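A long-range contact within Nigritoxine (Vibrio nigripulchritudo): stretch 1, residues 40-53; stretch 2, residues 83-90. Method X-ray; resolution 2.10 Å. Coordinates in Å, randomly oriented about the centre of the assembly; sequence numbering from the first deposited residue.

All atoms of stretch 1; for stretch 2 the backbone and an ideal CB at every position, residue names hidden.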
# COMPACT_ATOMS: atom_id res chain seq x y z
N LEU A 40 -24.54 -20.02 -13.73
CA LEU A 40 -23.59 -19.69 -14.80
C LEU A 40 -24.07 -20.27 -16.14
O LEU A 40 -24.11 -19.56 -17.18
CB LEU A 40 -22.20 -20.23 -14.44
CG LEU A 40 -20.94 -19.96 -15.25
CD1 LEU A 40 -19.70 -20.33 -14.41
CD2 LEU A 40 -20.94 -20.80 -16.52
N TYR A 41 -24.39 -21.57 -16.16
CA TYR A 41 -24.85 -22.17 -17.41
C TYR A 41 -26.17 -21.55 -17.88
O TYR A 41 -26.37 -21.29 -19.07
CB TYR A 41 -24.98 -23.68 -17.28
CG TYR A 41 -23.74 -24.41 -17.83
CD1 TYR A 41 -23.49 -24.43 -19.20
CD2 TYR A 41 -22.82 -25.03 -16.98
CE1 TYR A 41 -22.37 -25.08 -19.72
CE2 TYR A 41 -21.70 -25.68 -17.50
CZ TYR A 41 -21.48 -25.70 -18.87
OH TYR A 41 -20.38 -26.37 -19.40
N GLN A 42 -27.05 -21.28 -16.90
CA GLN A 42 -28.34 -20.71 -17.19
C GLN A 42 -28.20 -19.38 -17.91
O GLN A 42 -28.91 -19.14 -18.89
CB GLN A 42 -29.12 -20.54 -15.89
CG GLN A 42 -30.51 -19.98 -16.07
CD GLN A 42 -31.53 -21.08 -16.07
OE1 GLN A 42 -31.32 -22.14 -16.65
NE2 GLN A 42 -32.65 -20.83 -15.40
N PHE A 43 -27.30 -18.52 -17.42
CA PHE A 43 -27.06 -17.22 -18.07
C PHE A 43 -26.46 -17.35 -19.47
O PHE A 43 -26.82 -16.58 -20.36
CB PHE A 43 -26.17 -16.31 -17.22
CG PHE A 43 -26.87 -15.69 -16.03
CD1 PHE A 43 -28.06 -14.97 -16.20
CD2 PHE A 43 -26.30 -15.75 -14.75
CE1 PHE A 43 -28.71 -14.37 -15.11
CE2 PHE A 43 -26.93 -15.14 -13.66
CZ PHE A 43 -28.14 -14.46 -13.84
N ALA A 44 -25.52 -18.30 -19.65
CA ALA A 44 -25.02 -18.64 -20.98
C ALA A 44 -26.14 -19.04 -21.96
O ALA A 44 -26.18 -18.57 -23.12
CB ALA A 44 -23.97 -19.75 -20.91
N ILE A 45 -27.03 -19.91 -21.51
CA ILE A 45 -28.19 -20.32 -22.30
C ILE A 45 -29.04 -19.10 -22.67
O ILE A 45 -29.38 -18.90 -23.85
CB ILE A 45 -29.06 -21.36 -21.57
CG1 ILE A 45 -28.27 -22.65 -21.36
CG2 ILE A 45 -30.31 -21.70 -22.40
CD1 ILE A 45 -28.90 -23.56 -20.31
N ILE A 46 -29.38 -18.29 -21.67
CA ILE A 46 -30.12 -17.04 -21.89
C ILE A 46 -29.46 -16.19 -22.98
O ILE A 46 -30.14 -15.71 -23.88
CB ILE A 46 -30.28 -16.21 -20.60
CG1 ILE A 46 -31.32 -16.87 -19.67
CG2 ILE A 46 -30.78 -14.81 -20.95
CD1 ILE A 46 -31.19 -16.47 -18.20
N GLU A 47 -28.14 -16.02 -22.90
CA GLU A 47 -27.46 -15.26 -23.93
C GLU A 47 -27.70 -15.84 -25.33
O GLU A 47 -27.96 -15.10 -26.28
CB GLU A 47 -25.97 -15.09 -23.61
CG GLU A 47 -25.14 -14.38 -24.67
CD GLU A 47 -25.59 -12.94 -24.97
OE1 GLU A 47 -26.35 -12.33 -24.18
OE2 GLU A 47 -25.16 -12.41 -26.01
N VAL A 48 -27.60 -17.16 -25.46
CA VAL A 48 -27.70 -17.79 -26.77
C VAL A 48 -29.15 -17.72 -27.29
O VAL A 48 -29.38 -17.44 -28.46
CB VAL A 48 -27.09 -19.21 -26.79
CG1 VAL A 48 -27.34 -19.92 -28.12
CG2 VAL A 48 -25.60 -19.14 -26.49
N LEU A 49 -30.12 -17.95 -26.40
CA LEU A 49 -31.51 -17.74 -26.77
C LEU A 49 -31.77 -16.30 -27.26
O LEU A 49 -32.47 -16.14 -28.25
CB LEU A 49 -32.48 -18.11 -25.64
CG LEU A 49 -32.44 -19.54 -25.11
CD1 LEU A 49 -33.42 -19.67 -23.97
CD2 LEU A 49 -32.75 -20.56 -26.21
N SER A 50 -31.21 -15.27 -26.59
CA SER A 50 -31.37 -13.88 -27.06
C SER A 50 -30.84 -13.72 -28.48
O SER A 50 -31.45 -13.05 -29.32
CB SER A 50 -30.64 -12.87 -26.17
OG SER A 50 -31.10 -12.99 -24.83
N GLN A 51 -29.71 -14.34 -28.76
CA GLN A 51 -29.13 -14.27 -30.09
C GLN A 51 -30.01 -14.98 -31.12
O GLN A 51 -30.24 -14.46 -32.22
CB GLN A 51 -27.68 -14.76 -30.10
CG GLN A 51 -26.99 -14.54 -31.43
CD GLN A 51 -25.54 -14.99 -31.45
OE1 GLN A 51 -24.89 -15.01 -32.50
NE2 GLN A 51 -25.02 -15.38 -30.29
N ILE A 52 -30.53 -16.15 -30.75
CA ILE A 52 -31.45 -16.88 -31.63
C ILE A 52 -32.69 -16.03 -31.91
O ILE A 52 -33.14 -15.92 -33.06
CB ILE A 52 -31.88 -18.25 -31.04
CG1 ILE A 52 -30.70 -19.23 -31.03
CG2 ILE A 52 -33.03 -18.85 -31.85
CD1 ILE A 52 -30.92 -20.43 -30.13
N ARG A 53 -33.24 -15.42 -30.86
CA ARG A 53 -34.45 -14.65 -30.97
C ARG A 53 -34.28 -13.46 -31.93
O ARG A 53 -35.04 -13.33 -32.88
CB ARG A 53 -34.93 -14.18 -29.60
CG ARG A 53 -36.28 -13.48 -29.64
CD ARG A 53 -37.00 -13.54 -28.30
NE ARG A 53 -36.31 -12.79 -27.25
CZ ARG A 53 -36.38 -11.47 -27.09
NH1 ARG A 53 -37.10 -10.73 -27.92
NH2 ARG A 53 -35.72 -10.89 -26.09
N UNK A 83 -22.72 -35.01 -24.51
CA UNK A 83 -21.81 -34.05 -25.12
C UNK A 83 -21.77 -32.80 -24.26
O UNK A 83 -22.81 -32.26 -23.93
CB UNK A 83 -22.23 -33.72 -26.55
N UNK A 84 -20.58 -32.33 -23.90
CA UNK A 84 -20.47 -31.18 -23.01
C UNK A 84 -20.91 -29.90 -23.74
O UNK A 84 -20.67 -29.76 -24.93
CB UNK A 84 -19.04 -31.04 -22.49
N UNK A 85 -21.62 -29.01 -23.05
CA UNK A 85 -22.00 -27.69 -23.62
C UNK A 85 -23.05 -27.74 -24.74
O UNK A 85 -23.27 -26.73 -25.42
CB UNK A 85 -20.75 -27.00 -24.17
N UNK A 86 -23.65 -28.90 -24.96
CA UNK A 86 -24.52 -29.09 -26.13
C UNK A 86 -25.86 -29.68 -25.79
O UNK A 86 -25.99 -30.49 -24.84
CB UNK A 86 -23.83 -29.99 -27.16
N UNK A 87 -26.86 -29.26 -26.55
CA UNK A 87 -28.22 -29.77 -26.42
C UNK A 87 -28.97 -29.42 -27.71
O UNK A 87 -28.44 -28.68 -28.52
CB UNK A 87 -28.92 -29.19 -25.19
N UNK A 88 -30.18 -29.95 -27.87
CA UNK A 88 -31.02 -29.69 -29.06
C UNK A 88 -32.35 -29.07 -28.68
O UNK A 88 -32.98 -29.49 -27.69
CB UNK A 88 -31.27 -30.98 -29.84
N UNK A 89 -32.78 -28.09 -29.47
CA UNK A 89 -34.09 -27.49 -29.30
C UNK A 89 -34.96 -27.89 -30.51
O UNK A 89 -34.87 -27.27 -31.57
CB UNK A 89 -33.98 -25.97 -29.16
N UNK A 90 -35.77 -28.94 -30.35
CA UNK A 90 -36.58 -29.40 -31.48
C UNK A 90 -37.65 -28.38 -31.80
O UNK A 90 -38.15 -27.70 -30.88
CB UNK A 90 -37.22 -30.76 -31.18

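Stretch 1 is a helix that offers a mostly apolar flank, Ile45, Leu49 and Ile52, with one polar group, the hydroxyl of Tyr41, toward the N-terminal side of the stretch. Stretch 2 approaches as a turn and then a strand, its direction 45° from that of the helix and its axis no nearer than 12.2 Å, so side chains must span the gap.

Position 83 opens a turn with its CB far from the helix; stretch 1 sets no preference there, and the residue is Ala83. At position 84, phi/psi of -71/141 suits the first corner of a type II turn, and CB points sideways with no helix atom close to it. Many residues would do. Thr84 is found, its CG2 4.4 Å from Tyr41 OH.

Position 85 is more demanding. Its phi/psi of 70/9 is left-handed, which favours glycine, with asparagine or aspartate the usual alternatives. The ideal CB lies 4.8 Å from Tyr41 OH; though it points sideways, a short side chain bearing an acceptor could reach that hydroxyl. Asn85 meets both conditions. With chi1 at -63° (m), its end comes nearer the helix, and Tyr41 OH donates a hydrogen bond to Asn85 OD1 at 2.6 Å, at the edge of the Tyr41 ring, near its plane. A water reinforces the link: it donates to Tyr41 OH at 3.0 Å and accepts from Asn85 N, also at 3.0 Å.

The strand then alternates. Position 86 has its CB out of reach of the helix, which leaves the choice open; it is Met86.

Position 87 points toward the helix, but nothing of stretch 1 lies within 5.5 Å of its ideal CB. A long apolar group is called for: phenylalanine, methionine or tryptophan would be reasonable. Phe87, with chi1 at 56° (p), extends its ring to Ile45, where Phe87 CE2 lies 4.3 Å from Ile45 CG1, an oblique approach in loose apolar packing.

Position 88 is again out of reach and unconstrained by this contact; it is Phe88.

Position 89 points toward the helix across another wide gap, with Leu49 and Ile52 beyond. An apolar side chain that reaches past its CB is wanted: leucine, methionine or a large aromatic. Met89 runs out through chi2 at 179° (t) and bends at chi3, 70° (p). Met89 CE comes to 3.5 Å from Leu49 CD2, and Met89 SD to 4.3 Å from Ile52 CD1.

Position 90 is out of reach, and its phi of -68° is compatible with proline, the residue present as Pro90.

Stretch 2 83-90: ATNMFFMP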
# COMPACT_ATOMS: atom_id res chain seq x y z
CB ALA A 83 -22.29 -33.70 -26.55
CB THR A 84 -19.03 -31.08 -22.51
OG1 THR A 84 -18.66 -32.34 -21.93
CG2 THR A 84 -18.86 -29.95 -21.48
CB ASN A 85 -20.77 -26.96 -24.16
CG ASN A 85 -19.76 -26.63 -23.06
OD1 ASN A 85 -20.14 -26.18 -21.97
ND2 ASN A 85 -18.47 -26.84 -23.34
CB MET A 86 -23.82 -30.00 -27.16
CG MET A 86 -22.53 -29.42 -27.71
SD MET A 86 -21.63 -30.58 -28.76
CE MET A 86 -22.90 -30.88 -30.00
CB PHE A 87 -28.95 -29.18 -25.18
CG PHE A 87 -28.99 -27.67 -25.16
CD1 PHE A 87 -30.07 -26.97 -25.72
CD2 PHE A 87 -27.95 -26.93 -24.57
CE1 PHE A 87 -30.12 -25.58 -25.71
CE2 PHE A 87 -28.01 -25.53 -24.55
CZ PHE A 87 -29.09 -24.86 -25.10
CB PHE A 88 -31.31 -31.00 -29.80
CG PHE A 88 -31.71 -30.82 -31.25
CD1 PHE A 88 -30.77 -30.52 -32.22
CD2 PHE A 88 -33.03 -31.02 -31.64
CE1 PHE A 88 -31.13 -30.37 -33.55
CE2 PHE A 88 -33.41 -30.88 -32.98
CZ PHE A 88 -32.45 -30.58 -33.94
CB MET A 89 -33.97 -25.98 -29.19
CG MET A 89 -32.89 -25.53 -28.20
SD MET A 89 -32.81 -23.74 -28.15
CE MET A 89 -34.38 -23.47 -27.33
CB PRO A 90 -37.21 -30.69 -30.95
CG PRO A 90 -37.31 -30.45 -29.47
CD PRO A 90 -36.02 -29.73 -29.14
O HOH W 1 -21.77 -28.90 -20.06
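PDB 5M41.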